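Local coordinates for protein C-type lectin domain family 4, member b1 (Mus musculus, PDB 6LKR) that binds calcium through its C-type lectin domain and probably recognises carbohydrate-bearing ligands, including phosphoglycolipids of pathogens, as an immune receptor, at residues H15-P20 / V128-K133; L42-S47 / W76-Q81. All coordinates share one frame; numbering follows the deposited sequence.

Contact 1 (H15-P20 / V128-K133); sequences HCYLVP and VCQMKK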
loop_
_atom_site.group_PDB
_atom_site.type_symbol
_atom_site.label_atom_id
_atom_site.label_comp_id
_atom_site.label_asym_id
_atom_site.label_seq_id
_atom_site.Cartn_x
_atom_site.Cartn_y
_atom_site.Cartn_z
ATOM N N HIS A 15 -7.879 4.804 6.166
ATOM C CA HIS A 15 -7.576 3.819 7.238
ATOM C C HIS A 15 -8.131 4.277 8.583
ATOM O O HIS A 15 -8.350 5.489 8.772
ATOM C CB HIS A 15 -6.068 3.579 7.349
ATOM C CG HIS A 15 -5.469 3.023 6.107
ATOM N ND1 HIS A 15 -4.734 3.807 5.228
ATOM C CD2 HIS A 15 -5.500 1.776 5.586
ATOM C CE1 HIS A 15 -4.315 3.051 4.228
ATOM N NE2 HIS A 15 -4.776 1.804 4.421
ATOM N N CYS A 16 -8.344 3.301 9.462
ATOM C CA CYS A 16 -8.642 3.464 10.896
ATOM C C CYS A 16 -7.416 3.000 11.681
ATOM O O CYS A 16 -6.816 1.988 11.284
ATOM C CB CYS A 16 -9.875 2.653 11.268
ATOM S SG CYS A 16 -11.252 2.977 10.143
ATOM N N TYR A 17 -7.084 3.707 12.760
ATOM C CA TYR A 17 -5.886 3.447 13.592
ATOM C C TYR A 17 -6.297 3.249 15.051
ATOM O O TYR A 17 -7.268 3.896 15.509
ATOM C CB TYR A 17 -4.890 4.595 13.442
ATOM C CG TYR A 17 -4.369 4.763 12.038
ATOM C CD1 TYR A 17 -5.060 5.514 11.106
ATOM C CD2 TYR A 17 -3.205 4.132 11.628
ATOM C CE1 TYR A 17 -4.596 5.656 9.808
ATOM C CE2 TYR A 17 -2.716 4.276 10.340
ATOM C CZ TYR A 17 -3.416 5.037 9.425
ATOM O OH TYR A 17 -2.946 5.185 8.154
ATOM N N LEU A 18 -5.558 2.394 15.759
ATOM C CA LEU A 18 -5.739 2.165 17.216
ATOM C C LEU A 18 -4.406 1.819 17.872
ATOM O O LEU A 18 -3.711 0.910 17.376
ATOM C CB LEU A 18 -6.741 1.028 17.433
ATOM C CG LEU A 18 -7.031 0.714 18.902
ATOM C CD1 LEU A 18 -8.018 1.719 19.455
ATOM C CD2 LEU A 18 -7.548 -0.710 19.083
ATOM N N VAL A 19 -4.122 2.464 18.999
ATOM C CA VAL A 19 -3.075 2.037 19.965
ATOM C C VAL A 19 -3.761 1.097 20.957
ATOM O O VAL A 19 -4.552 1.547 21.779
ATOM C CB VAL A 19 -2.426 3.245 20.667
ATOM C CG1 VAL A 19 -1.353 2.803 21.643
ATOM C CG2 VAL A 19 -1.867 4.244 19.667
ATOM N N PRO A 20 -3.524 -0.229 20.881
ATOM C CA PRO A 20 -4.187 -1.174 21.778
ATOM C C PRO A 20 -3.645 -1.101 23.212
ATOM O O PRO A 20 -2.508 -0.697 23.403
ATOM C CB PRO A 20 -3.932 -2.550 21.139
ATOM C CG PRO A 20 -2.715 -2.369 20.264
ATOM C CD PRO A 20 -2.633 -0.893 19.922
ATOM N N VAL A 128 0.906 -0.126 17.308
ATOM C CA VAL A 128 -0.204 0.633 16.659
ATOM C C VAL A 128 -0.733 -0.220 15.504
ATOM O O VAL A 128 0.105 -0.741 14.738
ATOM C CB VAL A 128 0.244 2.017 16.148
ATOM C CG1 VAL A 128 -0.916 3.002 16.150
ATOM C CG2 VAL A 128 1.418 2.583 16.925
ATOM N N CYS A 129 -2.047 -0.367 15.409
ATOM C CA CYS A 129 -2.735 -1.190 14.391
ATOM C C CYS A 129 -3.458 -0.273 13.414
ATOM O O CYS A 129 -3.835 0.860 13.794
ATOM C CB CYS A 129 -3.754 -2.143 15.003
ATOM S SG CYS A 129 -3.103 -3.229 16.300
ATOM N N GLN A 130 -3.678 -0.769 12.206
ATOM C CA GLN A 130 -4.470 -0.058 11.185
ATOM C C GLN A 130 -5.331 -1.085 10.462
ATOM O O GLN A 130 -4.914 -2.258 10.357
ATOM C CB GLN A 130 -3.562 0.734 10.237
ATOM C CG GLN A 130 -3.039 -0.055 9.054
ATOM C CD GLN A 130 -2.219 0.798 8.114
ATOM O OE1 GLN A 130 -1.315 1.508 8.534
ATOM N NE2 GLN A 130 -2.536 0.731 6.831
ATOM N N MET A 131 -6.490 -0.638 9.993
ATOM C CA MET A 131 -7.341 -1.404 9.054
ATOM C C MET A 131 -7.935 -0.423 8.046
ATOM O O MET A 131 -7.907 0.791 8.313
ATOM C CB MET A 131 -8.462 -2.121 9.809
ATOM C CG MET A 131 -9.370 -1.187 10.571
ATOM S SD MET A 131 -10.847 -2.034 11.211
ATOM C CE MET A 131 -10.096 -3.253 12.276
ATOM N N LYS A 132 -8.444 -0.938 6.932
ATOM C CA LYS A 132 -9.204 -0.140 5.942
ATOM C C LYS A 132 -10.511 0.322 6.592
ATOM O O LYS A 132 -11.061 -0.437 7.409
ATOM C CB LYS A 132 -9.417 -0.961 4.669
ATOM C CG LYS A 132 -8.137 -1.242 3.892
ATOM C CD LYS A 132 -8.246 -2.415 2.945
ATOM C CE LYS A 132 -6.908 -2.857 2.395
ATOM N NZ LYS A 132 -6.590 -2.173 1.118
ATOM N N LYS A 133 -10.939 1.550 6.292
ATOM C CA LYS A 133 -12.233 2.138 6.735
ATOM C C LYS A 133 -13.364 1.461 5.959
ATOM O O LYS A 133 -13.049 0.744 4.986
ATOM C CB LYS A 133 -12.251 3.652 6.481
ATOM C CG LYS A 133 -12.435 4.061 5.022
ATOM C CD LYS A 133 -12.461 5.562 4.784
ATOM C CE LYS A 133 -13.040 5.939 3.434
ATOM N NZ LYS A 133 -12.388 5.199 2.325
HETATM O O HOH W 1 -0.730 4.045 7.528
#

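Contact 2 (L42-S47 / W76-Q81); sequences LVVIHS and WQWVDQ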
loop_
_atom_site.group_PDB
_atom_site.type_symbol
_atom_site.label_atom_id
_atom_site.label_comp_id
_atom_site.label_asym_id
_atom_site.label_seq_id
_atom_site.Cartn_x
_atom_site.Cartn_y
_atom_site.Cartn_z
ATOM N N LEU A 42 -0.257 -4.380 12.064
ATOM C CA LEU A 42 0.667 -3.330 12.550
ATOM C C LEU A 42 0.736 -2.278 11.442
ATOM O O LEU A 42 0.644 -2.656 10.254
ATOM C CB LEU A 42 2.048 -3.923 12.834
ATOM C CG LEU A 42 2.175 -4.734 14.121
ATOM C CD1 LEU A 42 3.542 -5.396 14.180
ATOM C CD2 LEU A 42 1.950 -3.855 15.350
ATOM N N VAL A 43 0.852 -1.010 11.818
ATOM C CA VAL A 43 0.756 0.140 10.881
ATOM C C VAL A 43 1.762 -0.047 9.745
ATOM O O VAL A 43 2.917 -0.489 9.985
ATOM C CB VAL A 43 0.935 1.508 11.558
ATOM C CG1 VAL A 43 -0.298 1.879 12.349
ATOM C CG2 VAL A 43 2.195 1.593 12.405
ATOM N N VAL A 44 1.304 0.295 8.550
ATOM C CA VAL A 44 2.067 0.251 7.279
ATOM C C VAL A 44 2.182 1.703 6.816
ATOM O O VAL A 44 1.150 2.285 6.418
ATOM C CB VAL A 44 1.345 -0.651 6.266
ATOM C CG1 VAL A 44 1.952 -0.547 4.879
ATOM C CG2 VAL A 44 1.306 -2.098 6.744
ATOM N N ILE A 45 3.367 2.294 6.953
ATOM C CA ILE A 45 3.550 3.775 6.891
ATOM C C ILE A 45 4.133 4.122 5.524
ATOM O O ILE A 45 5.352 3.973 5.348
ATOM C CB ILE A 45 4.416 4.286 8.058
ATOM C CG1 ILE A 45 3.911 3.731 9.390
ATOM C CG2 ILE A 45 4.463 5.813 8.052
ATOM C CD1 ILE A 45 4.663 4.217 10.609
ATOM N N HIS A 46 3.283 4.569 4.596
ATOM C CA HIS A 46 3.661 4.777 3.174
ATOM C C HIS A 46 4.065 6.224 2.884
ATOM O O HIS A 46 4.687 6.426 1.826
ATOM C CB HIS A 46 2.540 4.303 2.248
ATOM C CG HIS A 46 2.599 2.829 2.028
ATOM N ND1 HIS A 46 3.788 2.187 1.718
ATOM C CD2 HIS A 46 1.652 1.869 2.083
ATOM C CE1 HIS A 46 3.558 0.891 1.600
ATOM N NE2 HIS A 46 2.261 0.672 1.819
ATOM N N SER A 47 3.745 7.179 3.765
ATOM C CA SER A 47 3.839 8.632 3.462
ATOM C C SER A 47 4.203 9.435 4.709
ATOM O O SER A 47 3.958 8.949 5.828
ATOM C CB SER A 47 2.548 9.150 2.885
ATOM O OG SER A 47 1.539 9.191 3.883
ATOM N N TRP A 76 13.457 -5.047 3.840
ATOM C CA TRP A 76 12.286 -4.564 4.614
ATOM C C TRP A 76 11.007 -4.880 3.840
ATOM O O TRP A 76 10.940 -4.607 2.636
ATOM C CB TRP A 76 12.432 -3.071 4.930
ATOM C CG TRP A 76 13.711 -2.763 5.644
ATOM C CD1 TRP A 76 14.813 -2.137 5.134
ATOM C CD2 TRP A 76 14.054 -3.140 6.988
ATOM N NE1 TRP A 76 15.803 -2.078 6.077
ATOM C CE2 TRP A 76 15.365 -2.677 7.226
ATOM C CE3 TRP A 76 13.371 -3.784 8.026
ATOM C CZ2 TRP A 76 16.009 -2.857 8.447
ATOM C CZ3 TRP A 76 14.006 -3.957 9.234
ATOM C CH2 TRP A 76 15.308 -3.502 9.441
ATOM N N GLN A 77 10.026 -5.442 4.533
ATOM C CA GLN A 77 8.708 -5.785 3.964
ATOM C C GLN A 77 7.643 -5.285 4.936
ATOM O O GLN A 77 7.834 -5.450 6.162
ATOM C CB GLN A 77 8.636 -7.294 3.729
ATOM C CG GLN A 77 7.399 -7.758 2.970
ATOM C CD GLN A 77 7.546 -9.186 2.494
ATOM O OE1 GLN A 77 8.312 -9.475 1.577
ATOM N NE2 GLN A 77 6.832 -10.098 3.134
ATOM N N TRP A 78 6.587 -4.671 4.403
ATOM C CA TRP A 78 5.383 -4.290 5.181
ATOM C C TRP A 78 4.547 -5.544 5.431
ATOM O O TRP A 78 4.530 -6.422 4.554
ATOM C CB TRP A 78 4.581 -3.213 4.446
ATOM C CG TRP A 78 5.299 -1.907 4.354
ATOM C CD1 TRP A 78 5.799 -1.315 3.230
ATOM C CD2 TRP A 78 5.622 -1.031 5.448
ATOM N NE1 TRP A 78 6.392 -0.120 3.548
ATOM C CE2 TRP A 78 6.304 0.077 4.902
ATOM C CE3 TRP A 78 5.384 -1.066 6.828
ATOM C CZ2 TRP A 78 6.773 1.123 5.695
ATOM C CZ3 TRP A 78 5.844 -0.029 7.609
ATOM C CH2 TRP A 78 6.535 1.046 7.048
ATOM N N VAL A 79 3.848 -5.610 6.563
ATOM C CA VAL A 79 3.057 -6.816 6.949
ATOM C C VAL A 79 1.895 -7.042 5.970
ATOM O O VAL A 79 1.412 -8.172 5.929
ATOM C CB VAL A 79 2.553 -6.744 8.399
ATOM C CG1 VAL A 79 3.695 -6.953 9.378
ATOM C CG2 VAL A 79 1.799 -5.453 8.694
ATOM N N ASP A 80 1.458 -6.036 5.206
ATOM C CA ASP A 80 0.385 -6.220 4.188
ATOM C C ASP A 80 1.016 -6.493 2.818
ATOM O O ASP A 80 0.264 -6.548 1.827
ATOM C CB ASP A 80 -0.575 -5.028 4.168
ATOM C CG ASP A 80 0.040 -3.754 3.633
ATOM O OD1 ASP A 80 1.255 -3.773 3.300
ATOM O OD2 ASP A 80 -0.697 -2.755 3.562
ATOM N N GLN A 81 2.348 -6.593 2.773
ATOM C CA GLN A 81 3.162 -6.976 1.590
ATOM C C GLN A 81 3.176 -5.871 0.528
ATOM O O GLN A 81 3.695 -6.145 -0.569
ATOM C CB GLN A 81 2.631 -8.267 0.968
ATOM C CG GLN A 81 2.461 -9.409 1.955
ATOM C CD GLN A 81 1.819 -10.586 1.268
ATOM O OE1 GLN A 81 0.598 -10.645 1.101
ATOM N NE2 GLN A 81 2.649 -11.517 0.833
#

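Contact 1 (H15-P20 / V128-K133)
The imidazole of His15 is overlapped on one face by the side-chain amide of Gln130, whose NE2 sits 3.3 Å above the ring plane and is displaced toward the rim on the CD2 side. The two groups belong to neighbouring antiparallel strands, 15-18 and 129-132, which join the beginning and end of the chain as is characteristic of the C-type lectin fold. Ring and amide are inclined at 50° to one another, and the NE2 atoms of the two residues, though close, are not hydrogen-bonded. Gln130 shares a face of the sheet with Tyr17 and reaches both it and His15. Its CG lies between the backbone N and the carbonyl carbon (chi1 87°) and the chain then runs extended, which carries the amide outward beside Tyr17. The two side chains point the same way, with Gln130 CB 3.6 Å from Tyr17 CE2. A water in the plane of the phenol ring, at its edge, links their ends: it lies 2.6 Å from Tyr17 OH and is placed to donate to Gln130 OE1, although it has more acceptors in reach than protons to give. Val44 N gives that same oxygen a hydrogen bond from the backbone, so the buried carbonyl of the amide does not depend on the water alone. Tyr17 is further enclosed by Phe53 and Ile54 of helix 48-56.

Beneath these side chains the backbones form two hydrogen-bonded pairs, Cys16 with Met131 and Leu18 with Cys129. On the other face of the sheet, Cys16 CB packs on Met131 CG at 3.9 Å. Disulfides Cys16-Cys5 and Cys129-Cys35 tie that face to the N-terminal segment and to helix 28-37 respectively. Toward the end of the pairing, Cys129 N donates an almost straight bond of 2.9 Å to Leu18 O, while Pro20 CG touches the sulphur of Cys129.

Contact 2 (L42-S47 / W76-Q81)
Val44 and His46 both lie over one face of the Trp78 indole, in a buried contact made without direct hydrogen bonding between 42-47 and 76-81. Val44 CG1 makes a CH-pi contact with the five-membered ring, 4.0 Å from its centroid. His46 turns an edge to the same ring in a T-shaped stack, with the planes at 70° and His46 CE1 3.5 Å from Trp78 CD1. Over the six-membered part of the indole runs the backbone of Ile45, its N above the face and its O 3.2 Å from Trp78 CZ2.

Around this aromatic centre, Val44 also meets the carboxylate of Asp80, whose CG falls between backbone N and carbonyl carbon (chi1 69°), bringing the group across both valine methyls. Val79 CG2 packs against Leu42 O at 3.4 Å. A type I turn from Trp78 to Gln81 places Val79 and Asp80 beside the valine, and Thr82 OG1 is hydrogen-bonded to both His46 NE2 and Asp80 OD1. The contact thus joins the connection between strand 41-42 and helix 48-56 to the end of strand 76-78, with Leu68 of strand 64-70 against Trp78 and helix 28-37 against Leu42 and Val79.

Contact 2 is nested within the chain loop closed by contact 1, and their centres are 12 Å apart. They meet directly: the bond from Val44 N to Gln130 OE1, 2.9 Å, is joined by one from Val43 N to Val128 O, 3.0 Å. Strand 126-132 pairs antiparallel with 15-18 in contact 1 and with strand 41-42, which leads into contact 2, while strand 64-70 lies parallel to it in the same sheet. Contact 1 is away from the calcium site. Contact 2 is nearer, with the Trp78 side chain about 12 Å from that of Asp118, a calcium ligand. Both contacts also touch the second subunit.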